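Local coordinates for periplasmic binding protein/LacI transcriptional regulator (Burkholderia multivorans, PDB 4YLE), which probably binds a sugar-like solute in the periplasm and delivers it to an ABC transporter for uptake, at residues A[100-104]-A[174-178]; A[137-141]-A[299-303]; A[153-157]-A[272-276]. All blocks are in the same frame, centred on the assembly; numbering follows the deposited sequence.

Contact 1: residues A[100-104]-A[174-178]; sequences PADSK and STTTN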
loop_
_atom_site.group_PDB
_atom_site.type_symbol
_atom_site.label_atom_id
_atom_site.label_comp_id
_atom_site.label_asym_id
_atom_site.label_seq_id
_atom_site.Cartn_x
_atom_site.Cartn_y
_atom_site.Cartn_z
ATOM N N PRO A 100 -7.323 -3.959 -2.058
ATOM C CA PRO A 100 -8.421 -3.111 -2.553
ATOM C C PRO A 100 -8.040 -1.647 -2.745
ATOM O O PRO A 100 -7.296 -1.084 -1.931
ATOM C CB PRO A 100 -9.491 -3.272 -1.466
ATOM C CG PRO A 100 -8.772 -3.667 -0.253
ATOM C CD PRO A 100 -7.574 -4.453 -0.690
ATOM N N ALA A 101 -8.543 -1.047 -3.818
ATOM C CA ALA A 101 -8.229 0.343 -4.158
ATOM C C ALA A 101 -8.947 1.335 -3.239
ATOM O O ALA A 101 -8.536 2.507 -3.129
ATOM C CB ALA A 101 -8.593 0.622 -5.603
ATOM N N ASP A 102 -10.022 0.851 -2.613
ATOM C CA ASP A 102 -10.874 1.620 -1.703
ATOM C C ASP A 102 -11.300 0.691 -0.568
ATOM O O ASP A 102 -11.755 -0.410 -0.838
ATOM C CB ASP A 102 -12.092 2.146 -2.453
ATOM C CG ASP A 102 -12.915 3.121 -1.644
ATOM O OD1 ASP A 102 -13.321 2.783 -0.513
ATOM O OD2 ASP A 102 -13.178 4.230 -2.158
ATOM N N SER A 103 -11.128 1.103 0.684
ATOM C CA SER A 103 -11.399 0.206 1.822
ATOM C C SER A 103 -12.898 -0.053 2.071
ATOM O O SER A 103 -13.273 -1.019 2.736
ATOM C CB SER A 103 -10.766 0.785 3.080
ATOM O OG SER A 103 -9.347 0.610 3.019
ATOM N N LYS A 104 -13.739 0.832 1.556
ATOM C CA LYS A 104 -15.194 0.637 1.666
ATOM C C LYS A 104 -15.848 0.141 0.380
ATOM O O LYS A 104 -16.764 -0.706 0.403
ATOM C CB LYS A 104 -15.869 1.948 2.082
ATOM C CG LYS A 104 -15.525 2.405 3.483
ATOM C CD LYS A 104 -16.512 3.466 3.959
ATOM C CE LYS A 104 -15.904 4.455 4.926
ATOM N NZ LYS A 104 -14.940 5.365 4.238
ATOM N N SER A 174 -7.162 9.052 0.576
ATOM C CA SER A 174 -7.596 9.284 1.962
ATOM C C SER A 174 -8.673 8.322 2.486
ATOM O O SER A 174 -8.864 8.207 3.694
ATOM C CB SER A 174 -8.073 10.731 2.101
ATOM O OG SER A 174 -6.979 11.594 1.832
ATOM N N THR A 175 -9.310 7.576 1.595
ATOM C CA THR A 175 -10.324 6.610 1.992
ATOM C C THR A 175 -9.750 5.200 2.109
ATOM O O THR A 175 -10.478 4.202 2.043
ATOM C CB THR A 175 -11.452 6.602 0.989
ATOM O OG1 THR A 175 -10.902 6.367 -0.308
ATOM C CG2 THR A 175 -12.187 7.957 1.007
ATOM N N THR A 176 -8.437 5.107 2.248
ATOM C CA THR A 176 -7.833 3.802 2.475
ATOM C C THR A 176 -7.263 3.744 3.864
ATOM O O THR A 176 -6.706 4.711 4.384
ATOM C CB THR A 176 -6.736 3.453 1.440
ATOM O OG1 THR A 176 -5.665 4.412 1.488
ATOM C CG2 THR A 176 -7.327 3.417 0.058
ATOM N N THR A 177 -7.430 2.581 4.472
ATOM C CA THR A 177 -6.861 2.344 5.770
ATOM C C THR A 177 -5.353 2.552 5.743
ATOM O O THR A 177 -4.801 3.179 6.647
ATOM C CB THR A 177 -7.205 0.930 6.250
ATOM O OG1 THR A 177 -8.616 0.770 6.189
ATOM C CG2 THR A 177 -6.711 0.701 7.665
ATOM N N ASN A 178 -4.666 2.076 4.708
ATOM C CA ASN A 178 -3.214 2.142 4.789
ATOM C C ASN A 178 -2.722 3.578 4.651
ATOM O O ASN A 178 -1.761 3.957 5.301
ATOM C CB ASN A 178 -2.519 1.188 3.794
ATOM C CG ASN A 178 -2.895 1.397 2.357
ATOM O OD1 ASN A 178 -3.934 1.942 2.024
ATOM N ND2 ASN A 178 -2.033 0.904 1.470
#
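Two lobes of a periplasmic binding protein meet here: the loop 100-104 follows strand 95-98 in one, and 174-178 opens helix 177-193 in the other. Ser103 is the centre of the join. Its CA-to-CB bond points toward the helix start, and the m rotamer (chi1 -74°) places OG where it accepts a hydrogen bond from Thr177 N, Ser103 OG to Thr177 N 3.1 Å. An amide in the first turn of a helix has no carbonyl of that helix to bind, so a small hydroxyl suits the place. The same OG also bonds Arg126 O, which Thr177 OG1 shares. Beside it runs a weak backbone bond, Ser103 N to Thr175 O at 3.4 Å.

Thr176 is the N-cap. In its p rotamer OG1 bonds Ala179 N and Val173 O, while the methyl is placed against the loop, with Thr176 CG2 3.5 Å from Ala101 O; one branched side chain thus caps the helix and fills space. Asp102, chi1 t, folds back into an Asx turn, Asp102 OD1 accepting from Lys104 N at 2.9 Å, which holds the loop in shape; Asp102 OD2 stays 3.6 Å from Thr175 OG1. With small hydroxyls and backbone groups instead of a greasy interface, the contact is consistent with lobes that close around a ligand and can separate again.

Contact 2: residues A[137-141]-A[299-303]; sequences LNVPF and KQAEL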
loop_
_atom_site.group_PDB
_atom_site.type_symbol
_atom_site.label_atom_id
_atom_site.label_comp_id
_atom_site.label_asym_id
_atom_site.label_seq_id
_atom_site.Cartn_x
_atom_site.Cartn_y
_atom_site.Cartn_z
ATOM N N LEU A 137 -19.782 -10.156 7.345
ATOM C CA LEU A 137 -18.756 -10.700 6.472
ATOM C C LEU A 137 -17.403 -10.802 7.158
ATOM O O LEU A 137 -16.911 -9.833 7.745
ATOM C CB LEU A 137 -18.657 -9.824 5.225
ATOM C CG LEU A 137 -17.855 -10.306 4.029
ATOM C CD1 LEU A 137 -18.147 -11.750 3.694
ATOM C CD2 LEU A 137 -18.197 -9.399 2.860
ATOM N N ASN A 138 -16.813 -11.992 7.087
ATOM C CA ASN A 138 -15.480 -12.222 7.614
ATOM C C ASN A 138 -14.491 -12.349 6.483
ATOM O O ASN A 138 -14.659 -13.184 5.604
ATOM C CB ASN A 138 -15.460 -13.481 8.482
ATOM C CG ASN A 138 -14.123 -13.696 9.155
ATOM O OD1 ASN A 138 -13.464 -14.718 8.951
ATOM N ND2 ASN A 138 -13.703 -12.718 9.951
ATOM N N VAL A 139 -13.453 -11.513 6.521
ATOM C CA VAL A 139 -12.383 -11.557 5.534
ATOM C C VAL A 139 -11.028 -11.514 6.248
ATOM O O VAL A 139 -10.663 -10.478 6.834
ATOM C CB VAL A 139 -12.489 -10.387 4.532
ATOM C CG1 VAL A 139 -11.453 -10.541 3.425
ATOM C CG2 VAL A 139 -13.898 -10.340 3.937
ATOM N N PRO A 140 -10.277 -12.628 6.210
ATOM C CA PRO A 140 -8.931 -12.589 6.793
ATOM C C PRO A 140 -8.042 -11.557 6.126
ATOM O O PRO A 140 -8.170 -11.335 4.925
ATOM C CB PRO A 140 -8.396 -14.006 6.534
ATOM C CG PRO A 140 -9.172 -14.507 5.407
ATOM C CD PRO A 140 -10.548 -13.934 5.583
ATOM N N PHE A 141 -7.165 -10.941 6.913
ATOM C CA PHE A 141 -6.246 -9.922 6.416
ATOM C C PHE A 141 -4.820 -10.403 6.567
ATOM O O PHE A 141 -4.459 -10.974 7.607
ATOM C CB PHE A 141 -6.460 -8.591 7.162
ATOM C CG PHE A 141 -5.576 -7.492 6.647
ATOM C CD1 PHE A 141 -5.753 -7.010 5.372
ATOM C CD2 PHE A 141 -4.536 -6.991 7.401
ATOM C CE1 PHE A 141 -4.899 -6.013 4.858
ATOM C CE2 PHE A 141 -3.711 -5.998 6.892
ATOM C CZ PHE A 141 -3.895 -5.532 5.634
ATOM N N LYS A 299 -15.008 -22.838 5.461
ATOM C CA LYS A 299 -15.933 -21.809 5.009
ATOM C C LYS A 299 -15.373 -20.432 5.312
ATOM O O LYS A 299 -14.682 -20.242 6.311
ATOM C CB LYS A 299 -17.286 -21.959 5.686
ATOM C CG LYS A 299 -17.918 -23.298 5.482
ATOM C CD LYS A 299 -19.263 -23.363 6.195
ATOM C CE LYS A 299 -20.007 -24.646 5.855
ATOM N NZ LYS A 299 -20.206 -24.778 4.388
ATOM N N GLN A 300 -15.691 -19.467 4.455
ATOM C CA GLN A 300 -15.249 -18.088 4.657
ATOM C C GLN A 300 -15.438 -17.603 6.101
ATOM O O GLN A 300 -14.539 -16.978 6.676
ATOM C CB GLN A 300 -16.005 -17.167 3.710
ATOM C CG GLN A 300 -15.535 -15.722 3.758
ATOM C CD GLN A 300 -14.161 -15.548 3.103
ATOM O OE1 GLN A 300 -13.805 -16.279 2.177
ATOM N NE2 GLN A 300 -13.403 -14.576 3.573
ATOM N N ALA A 301 -16.609 -17.885 6.670
ATOM C CA ALA A 301 -16.948 -17.446 8.024
ATOM C C ALA A 301 -15.960 -17.970 9.065
ATOM O O ALA A 301 -15.801 -17.397 10.139
ATOM C CB ALA A 301 -18.356 -17.897 8.374
ATOM N N GLU A 302 -15.291 -19.059 8.713
ATOM C CA GLU A 302 -14.355 -19.746 9.583
ATOM C C GLU A 302 -12.979 -19.093 9.662
ATOM O O GLU A 302 -12.203 -19.399 10.561
ATOM C CB GLU A 302 -14.182 -21.184 9.081
ATOM C CG GLU A 302 -14.497 -22.244 10.068
ATOM C CD GLU A 302 -14.442 -23.621 9.444
ATOM O OE1 GLU A 302 -14.827 -23.763 8.263
ATOM O OE2 GLU A 302 -14.020 -24.565 10.135
ATOM N N LEU A 303 -12.683 -18.198 8.724
ATOM C CA LEU A 303 -11.336 -17.676 8.540
ATOM C C LEU A 303 -11.075 -16.424 9.367
ATOM O O LEU A 303 -10.833 -16.525 10.571
ATOM C CB LEU A 303 -11.112 -17.386 7.065
ATOM C CG LEU A 303 -11.433 -18.578 6.160
ATOM C CD1 LEU A 303 -11.196 -18.215 4.697
ATOM C CD2 LEU A 303 -10.635 -19.828 6.563
#
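Gln300, Asn138 and Leu303 carry most of this surface contact, in which a short 3-10 turn, 300-302, leans on the chain entering strand 141-144. Gln300 does the polar work. Its side chain, chi1 t and chi2 p, reaches across so that Gln300 NE2 donates to Asn138 O at 2.8 Å, nearly straight at 167°, while OE1 takes the backbone N of Val120. A primary amide suits this buried place because it offers a donor and an acceptor at once, and can satisfy backbone groups of two neighbouring chain segments. The same amide nitrogen also packs against the backbone at Val139 CA (3.7 Å from Gln300 NE2) and the proline ring at Pro140 CD (3.6 Å from Gln300 NE2).

Asn138 has the most area covered. Its CA-to-CB bond points toward the turn, and its small polar side chain covers the 3-10 backbone where the two segments run closest, Asn138 CA being 5.4 Å from Ala301 CA. Leu303 supplies the apolar part: Leu303 CB touches Pro140 CD at 3.8 Å, and the side chain also rests on Ile119. Proline is at home there, since its compact, rigid ring offers apolar CH2 groups and needs no amide partner. The turn holds its own shape through Leu303 N to Gln300 O, 3.0 Å, and Glu302 N to Lys299 O, 2.7 Å.

Together these residues tie the connection between helix 279-295 and strand 308-314 to the starts of strands 119-123 and 141-144, in the Rossmann-like alpha/beta sheet of one lobe of a type I periplasmic binding protein.

Contact 3: residues A[153-157]-A[272-276]; sequences VGDYL and LATAD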
loop_
_atom_site.group_PDB
_atom_site.type_symbol
_atom_site.label_atom_id
_atom_site.label_comp_id
_atom_site.label_asym_id
_atom_site.label_seq_id
_atom_site.Cartn_x
_atom_site.Cartn_y
_atom_site.Cartn_z
ATOM N N VAL A 153 9.882 5.128 9.803
ATOM C CA VAL A 153 10.397 6.073 8.821
ATOM C C VAL A 153 10.423 7.468 9.434
ATOM O O VAL A 153 11.436 8.142 9.389
ATOM C CB VAL A 153 9.564 6.051 7.547
ATOM C CG1 VAL A 153 10.069 7.095 6.537
ATOM C CG2 VAL A 153 9.603 4.608 6.955
ATOM N N GLY A 154 9.311 7.874 10.030
ATOM C CA GLY A 154 9.239 9.155 10.712
ATOM C C GLY A 154 10.295 9.345 11.799
ATOM O O GLY A 154 10.873 10.451 11.936
ATOM N N ASP A 155 10.554 8.295 12.582
ATOM C CA ASP A 155 11.566 8.365 13.644
ATOM C C ASP A 155 12.959 8.629 13.101
ATOM O O ASP A 155 13.725 9.373 13.711
ATOM C CB ASP A 155 11.601 7.063 14.472
ATOM C CG ASP A 155 10.445 6.948 15.455
ATOM O OD1 ASP A 155 9.774 7.965 15.730
ATOM O OD2 ASP A 155 10.214 5.824 15.955
ATOM N N TYR A 156 13.321 7.981 12.004
ATOM C CA TYR A 156 14.628 8.214 11.410
ATOM C C TYR A 156 14.767 9.676 10.971
ATOM O O TYR A 156 15.774 10.332 11.258
ATOM C CB TYR A 156 14.857 7.270 10.236
ATOM C CG TYR A 156 16.288 7.277 9.750
ATOM C CD1 TYR A 156 17.302 6.666 10.482
ATOM C CD2 TYR A 156 16.624 7.908 8.583
ATOM C CE1 TYR A 156 18.619 6.680 10.033
ATOM C CE2 TYR A 156 17.932 7.931 8.131
ATOM C CZ TYR A 156 18.919 7.316 8.848
ATOM O OH TYR A 156 20.228 7.354 8.393
ATOM N N LEU A 157 13.751 10.188 10.282
ATOM C CA LEU A 157 13.716 11.594 9.923
ATOM C C LEU A 157 13.838 12.503 11.126
ATOM O O LEU A 157 14.574 13.492 11.089
ATOM C CB LEU A 157 12.422 11.912 9.186
ATOM C CG LEU A 157 12.171 13.382 8.831
ATOM C CD1 LEU A 157 13.246 13.968 7.895
ATOM C CD2 LEU A 157 10.777 13.484 8.197
ATOM N N LEU A 272 15.810 10.373 2.043
ATOM C CA LEU A 272 16.467 10.014 3.286
ATOM C C LEU A 272 16.145 8.605 3.813
ATOM O O LEU A 272 17.004 7.933 4.391
ATOM C CB LEU A 272 16.107 11.045 4.361
ATOM C CG LEU A 272 16.628 10.738 5.767
ATOM C CD1 LEU A 272 18.136 10.980 5.808
ATOM C CD2 LEU A 272 15.900 11.572 6.825
ATOM N N ALA A 273 14.912 8.175 3.642
ATOM C CA ALA A 273 14.500 6.859 4.120
ATOM C C ALA A 273 13.238 6.418 3.430
ATOM O O ALA A 273 12.461 7.231 2.948
ATOM C CB ALA A 273 14.281 6.885 5.617
ATOM N N THR A 274 13.052 5.106 3.403
ATOM C CA THR A 274 11.813 4.495 2.951
ATOM C C THR A 274 11.595 3.267 3.834
ATOM O O THR A 274 12.237 3.143 4.864
ATOM C CB THR A 274 11.879 4.128 1.470
ATOM O OG1 THR A 274 10.600 3.653 1.030
ATOM C CG2 THR A 274 12.938 3.068 1.181
ATOM N N ALA A 275 10.682 2.379 3.453
ATOM C CA ALA A 275 10.432 1.178 4.260
ATOM C C ALA A 275 10.091 0.067 3.322
ATOM O O ALA A 275 9.422 0.290 2.304
ATOM C CB ALA A 275 9.311 1.387 5.261
ATOM N N ASP A 276 10.532 -1.142 3.659
ATOM C CA ASP A 276 10.158 -2.297 2.866
ATOM C C ASP A 276 9.026 -2.994 3.598
ATOM O O ASP A 276 9.173 -3.382 4.748
ATOM C CB ASP A 276 11.343 -3.228 2.646
ATOM C CG ASP A 276 11.168 -4.121 1.427
ATOM O OD1 ASP A 276 10.015 -4.465 1.105
ATOM O OD2 ASP A 276 12.172 -4.482 0.787
#
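Val153 lies over Ala275 and the strand backbone beside it, its CG2 methyl 3.7 Å from both Ala275 CB and Thr274 O. This is helix-on-sheet packing in the alpha/beta sandwich of a periplasmic binding protein: helix 146-160, the first after strand 141-144, covers the segment 272-276, which pairs with strands 252-254 and 308-314 through backbone hydrogen bonds.

The helix presents Val153, Tyr156 and Leu157, spaced i, i+3 and i+4, so that they share one face. The extended chain answers with its own alternation: Ala273 and Ala275 point their CB atoms toward the helix, whereas Thr274 between them points away and bonds Asp232 and Asn258 by its OG1. Alanine suits the inward positions, because its single methyl lets the helix come close, Val153 CA lying 6.2 Å from Thr274 CA. A threonine turned to the other face can spend its hydroxyl on polar partners there.

Toward Leu272 the two segments are further apart, Leu157 CA to Leu272 CA being 7.4 Å, and larger side chains fill the gap. Leu272 gives most area of all ten residues, sitting between the Tyr156 ring and Leu157. Tyr156 brings a broad apolar ring at the partly exposed margin, where it also covers Leu313 and Thr315, and Leu157 goes deeper, onto Ala226 and Leu228 of strand 226-229. Leu272 CD1 is 3.8 Å from Tyr156 CE2, and Leu272 CD2, 3.7 Å from Leu157 CD1, also lies 4.1 Å from Tyr156 CD2.

Contact 1 joins the two lobes beside the bound unknown ligand, in what is probably the solute-binding cleft, while contacts 2 and 3 lie on opposite sides of the chain's centre, their own centres 34 Å apart. Contact 2 ties loops at the outer end of one lobe's sheet; its centre is 19 Å from that of contact 1, the nearest atoms about 6 Å apart. Contact 3, 22 Å from contact 1 centre to centre, packs the second lobe where the chain crosses between lobes. The bound unknown ligand lies about 7 Å from the side chain of Thr176 and 9 Å from that of Thr274. Strand 141-144 leads from segment 137-141 to the helix holding 153-157.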